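Local structure of type I site-specific restriction-modification system, R (Restriction) subunit (Vibrio vulnificus, 3H1T) at residues 55-63 with 366-375; 523-534 with 561-571. The protein is a putative restriction (HsdR) subunit of a type I restriction-modification enzyme, probably coupling ATP hydrolysis to DNA translocation and cleavage. All blocks are in the same frame, centred on the assembly; numbering follows the deposited sequence.

Contact 1 of 2, residues 55-63 with 366-375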
# COMPACT_ATOMS: atom_id res chain seq x y z
N THR A 55 13.12 13.82 -6.23
CA THR A 55 13.17 12.38 -6.42
C THR A 55 12.15 11.84 -5.43
O THR A 55 12.24 12.12 -4.23
CB THR A 55 14.57 11.83 -6.10
OG1 THR A 55 15.54 12.53 -6.89
CG2 THR A 55 14.65 10.35 -6.45
N PHE A 56 11.18 11.09 -5.92
CA PHE A 56 10.13 10.59 -5.04
C PHE A 56 9.88 9.10 -5.15
O PHE A 56 8.91 8.59 -4.59
CB PHE A 56 8.84 11.35 -5.32
CG PHE A 56 8.39 11.27 -6.76
CD1 PHE A 56 8.93 12.13 -7.72
CD2 PHE A 56 7.45 10.33 -7.16
CE1 PHE A 56 8.54 12.04 -9.05
CE2 PHE A 56 7.04 10.24 -8.48
CZ PHE A 56 7.59 11.09 -9.43
N THR A 57 10.73 8.39 -5.89
CA THR A 57 10.60 6.95 -6.07
C THR A 57 11.92 6.28 -5.69
O THR A 57 12.94 6.96 -5.55
CB THR A 57 10.21 6.64 -7.53
OG1 THR A 57 8.79 6.52 -7.62
CG2 THR A 57 10.88 5.39 -8.03
N ASP A 58 11.91 4.97 -5.46
CA ASP A 58 13.13 4.27 -5.07
C ASP A 58 13.75 3.42 -6.16
O ASP A 58 14.83 2.88 -5.97
CB ASP A 58 12.89 3.38 -3.85
CG ASP A 58 12.93 4.14 -2.56
OD1 ASP A 58 13.26 5.36 -2.60
OD2 ASP A 58 12.64 3.55 -1.51
N GLY A 59 13.08 3.31 -7.31
CA GLY A 59 13.63 2.53 -8.39
C GLY A 59 13.08 1.11 -8.45
O GLY A 59 13.22 0.33 -7.52
N ARG A 60 12.45 0.78 -9.57
CA ARG A 60 11.89 -0.55 -9.70
C ARG A 60 12.97 -1.61 -9.60
O ARG A 60 14.02 -1.50 -10.22
CB ARG A 60 11.15 -0.71 -11.04
CG ARG A 60 10.36 -2.00 -11.12
CD ARG A 60 10.21 -2.46 -12.55
NE ARG A 60 8.82 -2.50 -13.00
CZ ARG A 60 8.00 -3.52 -12.80
NH1 ARG A 60 8.41 -4.61 -12.17
NH2 ARG A 60 6.75 -3.47 -13.25
N VAL A 61 12.72 -2.63 -8.78
CA VAL A 61 13.66 -3.73 -8.65
C VAL A 61 13.59 -4.47 -9.98
O VAL A 61 12.54 -4.99 -10.36
CB VAL A 61 13.27 -4.70 -7.52
CG1 VAL A 61 14.02 -6.02 -7.70
CG2 VAL A 61 13.61 -4.10 -6.17
N GLN A 62 14.71 -4.50 -10.69
CA GLN A 62 14.79 -5.14 -11.99
C GLN A 62 15.78 -6.29 -12.00
O GLN A 62 16.45 -6.56 -11.01
CB GLN A 62 15.22 -4.14 -13.06
CG GLN A 62 14.13 -3.31 -13.69
CD GLN A 62 14.68 -2.05 -14.32
OE1 GLN A 62 15.87 -1.97 -14.65
NE2 GLN A 62 13.82 -1.06 -14.51
N PHE A 63 15.88 -6.94 -13.16
CA PHE A 63 16.82 -8.05 -13.34
C PHE A 63 17.58 -7.86 -14.64
O PHE A 63 17.07 -7.31 -15.62
CB PHE A 63 16.09 -9.40 -13.33
CG PHE A 63 15.39 -9.70 -12.04
CD1 PHE A 63 14.12 -9.17 -11.77
CD2 PHE A 63 15.98 -10.52 -11.07
CE1 PHE A 63 13.46 -9.45 -10.58
CE2 PHE A 63 15.32 -10.80 -9.87
CZ PHE A 63 14.05 -10.27 -9.63
N ILE A 366 5.29 -1.71 -6.95
CA ILE A 366 6.44 -2.40 -7.51
C ILE A 366 7.20 -1.46 -8.44
O ILE A 366 8.42 -1.40 -8.41
CB ILE A 366 6.08 -3.65 -8.36
CG1 ILE A 366 5.37 -4.70 -7.50
CG2 ILE A 366 7.35 -4.27 -8.92
CD1 ILE A 366 4.82 -5.85 -8.32
N ASP A 367 6.47 -0.72 -9.26
CA ASP A 367 7.13 0.19 -10.17
C ASP A 367 7.88 1.31 -9.47
O ASP A 367 8.85 1.82 -10.00
CB ASP A 367 6.15 0.81 -11.16
CG ASP A 367 6.86 1.43 -12.34
OD1 ASP A 367 7.67 0.71 -12.96
OD2 ASP A 367 6.63 2.62 -12.65
N ASP A 368 7.44 1.68 -8.27
CA ASP A 368 8.11 2.75 -7.55
C ASP A 368 9.25 2.24 -6.68
O ASP A 368 9.97 3.03 -6.06
CB ASP A 368 7.10 3.50 -6.66
CG ASP A 368 6.09 4.30 -7.47
OD1 ASP A 368 6.25 4.47 -8.69
OD2 ASP A 368 5.12 4.79 -6.85
N GLY A 369 9.41 0.92 -6.63
CA GLY A 369 10.46 0.34 -5.82
C GLY A 369 10.09 0.26 -4.35
O GLY A 369 10.96 0.15 -3.49
N PHE A 370 8.80 0.33 -4.05
CA PHE A 370 8.32 0.29 -2.68
C PHE A 370 7.71 -1.04 -2.25
O PHE A 370 7.48 -1.26 -1.07
CB PHE A 370 7.29 1.40 -2.46
CG PHE A 370 7.89 2.77 -2.43
CD1 PHE A 370 9.00 3.04 -1.63
CD2 PHE A 370 7.32 3.81 -3.17
CE1 PHE A 370 9.54 4.33 -1.57
CE2 PHE A 370 7.85 5.11 -3.11
CZ PHE A 370 8.96 5.37 -2.31
N LEU A 371 7.44 -1.90 -3.22
CA LEU A 371 6.90 -3.22 -2.95
C LEU A 371 7.74 -4.16 -3.80
O LEU A 371 8.33 -3.74 -4.79
CB LEU A 371 5.42 -3.30 -3.32
CG LEU A 371 4.42 -2.53 -2.46
CD1 LEU A 371 3.03 -2.79 -3.00
CD2 LEU A 371 4.52 -2.97 -1.00
N ALA A 372 7.78 -5.44 -3.42
CA ALA A 372 8.61 -6.40 -4.12
C ALA A 372 8.00 -7.13 -5.31
O ALA A 372 6.83 -7.51 -5.30
CB ALA A 372 9.17 -7.42 -3.12
N PRO A 373 8.79 -7.33 -6.38
CA PRO A 373 8.32 -8.05 -7.57
C PRO A 373 8.27 -9.57 -7.30
O PRO A 373 8.82 -10.03 -6.31
CB PRO A 373 9.34 -7.64 -8.64
CG PRO A 373 10.59 -7.42 -7.83
CD PRO A 373 10.08 -6.66 -6.65
N TYR A 374 7.64 -10.35 -8.17
CA TYR A 374 7.52 -11.79 -7.91
C TYR A 374 7.60 -12.70 -9.13
O TYR A 374 7.36 -12.28 -10.26
CB TYR A 374 6.20 -12.04 -7.18
CG TYR A 374 4.99 -11.48 -7.92
CD1 TYR A 374 4.41 -12.17 -8.99
CD2 TYR A 374 4.49 -10.20 -7.62
CE1 TYR A 374 3.37 -11.61 -9.72
CE2 TYR A 374 3.45 -9.65 -8.35
CZ TYR A 374 2.89 -10.35 -9.40
OH TYR A 374 1.88 -9.75 -10.11
N ARG A 375 7.94 -13.96 -8.88
CA ARG A 375 7.99 -14.98 -9.92
C ARG A 375 6.89 -15.99 -9.63
O ARG A 375 6.68 -16.35 -8.47
CB ARG A 375 9.33 -15.74 -9.93
CG ARG A 375 10.48 -15.02 -10.57
CD ARG A 375 11.02 -13.93 -9.68
NE ARG A 375 11.99 -13.09 -10.38
CZ ARG A 375 13.20 -13.50 -10.77
NH1 ARG A 375 13.60 -14.74 -10.53
NH2 ARG A 375 13.99 -12.66 -11.43
O HOH W 1 10.38 -2.53 -7.15

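Contact 2 of 2, residues 523-534 with 561-571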
# COMPACT_ATOMS: atom_id res chain seq x y z
N LEU A 523 1.00 -21.88 -2.25
CA LEU A 523 -0.43 -22.17 -2.31
C LEU A 523 -0.80 -23.66 -2.35
O LEU A 523 -0.52 -24.36 -3.33
CB LEU A 523 -1.03 -21.49 -3.55
CG LEU A 523 -1.04 -19.97 -3.62
CD1 LEU A 523 -1.64 -19.53 -4.96
CD2 LEU A 523 -1.86 -19.41 -2.48
N ALA A 524 -1.44 -24.15 -1.30
CA ALA A 524 -1.84 -25.55 -1.25
C ALA A 524 -3.26 -25.60 -0.75
O ALA A 524 -3.63 -26.47 0.03
CB ALA A 524 -0.94 -26.34 -0.32
N ARG A 525 -4.07 -24.67 -1.22
CA ARG A 525 -5.44 -24.59 -0.79
C ARG A 525 -6.34 -23.97 -1.84
O ARG A 525 -5.88 -23.37 -2.80
CB ARG A 525 -5.52 -23.74 0.47
CG ARG A 525 -5.30 -22.27 0.19
CD ARG A 525 -5.36 -21.48 1.46
NE ARG A 525 -6.49 -21.91 2.26
CZ ARG A 525 -7.33 -21.09 2.86
NH1 ARG A 525 -7.16 -19.78 2.74
NH2 ARG A 525 -8.33 -21.57 3.57
N VAL A 526 -7.63 -24.12 -1.61
CA VAL A 526 -8.64 -23.56 -2.47
C VAL A 526 -8.83 -22.13 -2.00
O VAL A 526 -9.25 -21.90 -0.87
CB VAL A 526 -10.00 -24.30 -2.33
CG1 VAL A 526 -11.07 -23.59 -3.15
CG2 VAL A 526 -9.86 -25.74 -2.78
N VAL A 527 -8.48 -21.17 -2.85
CA VAL A 527 -8.69 -19.77 -2.52
C VAL A 527 -10.10 -19.50 -3.03
O VAL A 527 -10.39 -19.70 -4.21
CB VAL A 527 -7.68 -18.87 -3.24
CG1 VAL A 527 -8.06 -17.41 -3.04
CG2 VAL A 527 -6.29 -19.13 -2.72
N ASN A 528 -10.99 -19.06 -2.14
CA ASN A 528 -12.35 -18.83 -2.57
C ASN A 528 -12.72 -17.38 -2.87
O ASN A 528 -13.88 -17.10 -3.18
CB ASN A 528 -13.35 -19.41 -1.56
CG ASN A 528 -14.67 -19.84 -2.23
OD1 ASN A 528 -15.57 -19.03 -2.48
ND2 ASN A 528 -14.78 -21.14 -2.53
N SER A 529 -11.76 -16.47 -2.79
CA SER A 529 -12.05 -15.06 -3.08
C SER A 529 -10.84 -14.24 -3.51
O SER A 529 -9.70 -14.54 -3.16
CB SER A 529 -12.75 -14.39 -1.89
OG SER A 529 -11.82 -13.95 -0.90
N MSE A 530 -11.09 -13.19 -4.29
CA MSE A 530 -10.03 -12.31 -4.77
C MSE A 530 -9.33 -11.59 -3.62
O MSE A 530 -8.11 -11.40 -3.65
CB MSE A 530 -10.62 -11.28 -5.75
CG MSE A 530 -9.62 -10.25 -6.29
SE MSE A 530 -8.14 -10.97 -7.35
CE MSE A 530 -9.03 -11.10 -9.06
N SER A 531 -10.09 -11.17 -2.61
CA SER A 531 -9.53 -10.49 -1.44
C SER A 531 -8.54 -11.40 -0.72
O SER A 531 -7.46 -10.96 -0.33
CB SER A 531 -10.63 -10.05 -0.47
OG SER A 531 -11.39 -8.98 -1.01
N GLU A 532 -8.90 -12.67 -0.57
CA GLU A 532 -8.04 -13.64 0.10
C GLU A 532 -6.79 -13.89 -0.72
O GLU A 532 -5.71 -13.99 -0.17
CB GLU A 532 -8.77 -14.98 0.33
CG GLU A 532 -7.86 -16.08 0.89
CD GLU A 532 -8.62 -17.30 1.42
OE1 GLU A 532 -9.14 -18.11 0.62
OE2 GLU A 532 -8.70 -17.44 2.66
N PHE A 533 -6.94 -13.99 -2.03
CA PHE A 533 -5.80 -14.23 -2.89
C PHE A 533 -4.75 -13.13 -2.72
O PHE A 533 -3.56 -13.40 -2.52
CB PHE A 533 -6.23 -14.31 -4.36
CG PHE A 533 -5.09 -14.58 -5.30
CD1 PHE A 533 -4.62 -15.88 -5.49
CD2 PHE A 533 -4.48 -13.53 -5.99
CE1 PHE A 533 -3.54 -16.13 -6.36
CE2 PHE A 533 -3.41 -13.76 -6.86
CZ PHE A 533 -2.94 -15.06 -7.05
N LYS A 534 -5.20 -11.89 -2.81
CA LYS A 534 -4.32 -10.74 -2.68
C LYS A 534 -3.67 -10.61 -1.31
O LYS A 534 -2.58 -10.05 -1.18
CB LYS A 534 -5.06 -9.45 -3.02
CG LYS A 534 -5.44 -9.34 -4.49
CD LYS A 534 -5.64 -7.90 -4.93
CE LYS A 534 -6.31 -7.82 -6.32
NZ LYS A 534 -5.49 -8.37 -7.45
N ALA A 561 -5.22 -21.22 -9.10
CA ALA A 561 -5.35 -19.99 -8.32
C ALA A 561 -4.71 -18.78 -9.01
O ALA A 561 -5.38 -17.77 -9.23
CB ALA A 561 -4.74 -20.17 -6.92
N THR A 562 -3.43 -18.89 -9.35
CA THR A 562 -2.74 -17.78 -10.00
C THR A 562 -3.30 -17.42 -11.38
O THR A 562 -3.05 -16.32 -11.87
CB THR A 562 -1.22 -18.07 -10.13
OG1 THR A 562 -1.04 -19.35 -10.75
CG2 THR A 562 -0.57 -18.12 -8.76
N GLN A 563 -4.06 -18.32 -12.01
CA GLN A 563 -4.64 -18.01 -13.33
C GLN A 563 -6.02 -17.42 -13.09
O GLN A 563 -6.43 -16.44 -13.69
CB GLN A 563 -4.76 -19.29 -14.18
CG GLN A 563 -3.47 -20.07 -14.29
CD GLN A 563 -3.41 -20.97 -15.52
OE1 GLN A 563 -3.80 -22.14 -15.48
NE2 GLN A 563 -2.92 -20.42 -16.63
N ASN A 564 -6.72 -18.04 -12.16
CA ASN A 564 -8.06 -17.63 -11.79
C ASN A 564 -8.13 -16.20 -11.25
O ASN A 564 -9.01 -15.44 -11.63
CB ASN A 564 -8.59 -18.60 -10.72
CG ASN A 564 -10.06 -18.90 -10.87
OD1 ASN A 564 -10.92 -18.06 -10.59
ND2 ASN A 564 -10.36 -20.12 -11.30
N PHE A 565 -7.20 -15.83 -10.37
CA PHE A 565 -7.19 -14.50 -9.78
C PHE A 565 -6.17 -13.55 -10.41
O PHE A 565 -5.79 -12.55 -9.80
CB PHE A 565 -6.95 -14.64 -8.27
CG PHE A 565 -8.02 -15.44 -7.58
CD1 PHE A 565 -9.27 -14.87 -7.33
CD2 PHE A 565 -7.80 -16.77 -7.21
CE1 PHE A 565 -10.30 -15.60 -6.72
CE2 PHE A 565 -8.83 -17.52 -6.60
CZ PHE A 565 -10.08 -16.93 -6.36
N ALA A 566 -5.75 -13.84 -11.63
CA ALA A 566 -4.81 -12.98 -12.33
C ALA A 566 -5.43 -11.59 -12.43
O ALA A 566 -6.59 -11.43 -12.81
CB ALA A 566 -4.53 -13.54 -13.72
N ASP A 567 -4.64 -10.57 -12.09
CA ASP A 567 -5.14 -9.20 -12.09
C ASP A 567 -4.01 -8.24 -12.46
O ASP A 567 -3.37 -7.66 -11.59
CB ASP A 567 -5.67 -8.87 -10.70
CG ASP A 567 -6.42 -7.56 -10.64
OD1 ASP A 567 -6.33 -6.80 -11.63
OD2 ASP A 567 -7.08 -7.29 -9.62
N PRO A 568 -3.75 -8.06 -13.76
CA PRO A 568 -2.68 -7.18 -14.23
C PRO A 568 -2.89 -5.69 -13.93
O PRO A 568 -1.93 -4.95 -13.73
CB PRO A 568 -2.66 -7.47 -15.73
CG PRO A 568 -3.21 -8.86 -15.82
CD PRO A 568 -4.36 -8.77 -14.89
N ASP A 569 -4.14 -5.27 -13.87
CA ASP A 569 -4.44 -3.87 -13.60
C ASP A 569 -3.96 -3.46 -12.21
O ASP A 569 -3.33 -2.42 -12.06
CB ASP A 569 -5.94 -3.60 -13.74
CG ASP A 569 -6.40 -3.68 -15.18
OD1 ASP A 569 -5.54 -3.60 -16.08
OD2 ASP A 569 -7.62 -3.80 -15.43
N PHE A 570 -4.25 -4.27 -11.21
CA PHE A 570 -3.82 -3.96 -9.86
C PHE A 570 -2.44 -4.53 -9.52
O PHE A 570 -1.67 -3.90 -8.79
CB PHE A 570 -4.85 -4.48 -8.84
CG PHE A 570 -4.67 -3.91 -7.46
CD1 PHE A 570 -5.15 -2.64 -7.16
CD2 PHE A 570 -4.01 -4.63 -6.48
CE1 PHE A 570 -4.96 -2.09 -5.91
CE2 PHE A 570 -3.82 -4.08 -5.22
CZ PHE A 570 -4.30 -2.81 -4.94
N ASP A 571 -2.12 -5.70 -10.07
CA ASP A 571 -0.84 -6.33 -9.76
C ASP A 571 0.25 -6.20 -10.82
O ASP A 571 1.42 -6.41 -10.50
CB ASP A 571 -1.01 -7.83 -9.48
CG ASP A 571 -2.27 -8.15 -8.73
OD1 ASP A 571 -2.71 -7.32 -7.89
OD2 ASP A 571 -2.83 -9.25 -8.97
O HOH W 2 -4.78 -10.94 -7.93

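Contact 1 of 2, residues 55-63 with 366-375
D58 and D368 make the first-shell link: D58 N donates to D368 O over 2.8 Å, entering nearly along the C=O axis, while G59 N adds a weak second bond to the same oxygen. D368 O lies where helix 362-368 runs out, and G369 turns the chain in a Schellman motif. G369 has positive phi, and with no side chain its CA comes 3.2 Å from G59 O in a CA-H...O contact; the positive phi of G59 (97°) likewise suits glycine. Beside this, the D58 side chain comes across F370 at about a right angle, its carboxylate plane turned 57° from the ring, with OD2 3.2 Å from F370 CE1.

R60 lies across the helix end. CG stands anti to the backbone N (chi1 -170°), taking the methylenes past I366 O, and the chain then bends at chi3. NE reaches D367 OD1 at 3.4 Å in a weak salt bridge, and D367 CA lies over one guanidinium face. Water 1 accepts from V61 N and donates to I366 O at 2.6 Å, bridging the two backbones where they do not bond directly.

Further along, V61 CG1 packs on P373 CG at 3.7 Å. R375 CZ sits 3.8 Å from the centroid of the poorly ordered F63 ring, a cation-pi pair whose close details are doubtful. W551 meets F63 edge-to-face and makes a second cation-pi contact with R375.

Helix-end backbone bonds, with R60 and D367 charges shared with E575 and K74, thus probably fasten the N-terminal region to the interdomain linker.

Contact 2 of 2, residues 523-534 with 561-571
F533 and F565 form the tightly packed part. F565 CB lies over one face of F533, 3.6 Å from the ring centroid, and F533 CB returns a CH-pi contact to the F565 ring; the rings are near-parallel (23°) but displaced, with centroids 5.3 Å apart. F533 CG is anti to the backbone N (chi1 -179°), which carries its ring off helix 530-537 onto helix 561-564. V527 CG1 closes on F565 CE2 at 3.6 Å, and L523 CD1 meets the small methyl of A561. Selenomethionine M530, bent at chi2 and chi3, lays SE beside the F565 ring as a Met-aromatic contact, SE 4.0 Å from F565 CB.

Toward more exposed N528 and A566 the contact thins to marginal touches, whereas K534 enters a salt-bridge network. Its NZ bonds D571 OD1 at 3.0 Å through the syn lone pair and D567 OD2 at 2.9 Å from above the carboxylate plane. Water 2 joins NZ, F565 O and D571 OD2. D567 also N-caps helix 568-571 and salt-bridges R343, so two cations probably share its charge. Apolar and ionic contacts together join strand 518-524 and helix 530-537 of the RecA-like C-terminal helicase domain, where superfamily 2 motif VI probably begins, to two short helices.

Overall arrangement
Contact 1 closes before contact 2 opens along the chain, and their centres lie about 21 Å apart. Both reach the mixed sheet of the second helicase-like domain: contact 1 runs into strand 374-381 and contact 2 leaves strand 518-524, with 552-556 between those two strands. The contacts meet where Y374 OH approaches D571 O at 3.4 Å, a weak bond. Contact 1 ties the N-terminal region, probably the nuclease domain, to the passage between the two P-loop NTPase-like domains, whereas R343 and D345, just after strand 333-338 of the first domain's sheet, reach contact 2 from across the interdomain boundary. No nucleotide or DNA accompanies either contact, so any part in coupling motor and nuclease remains inference.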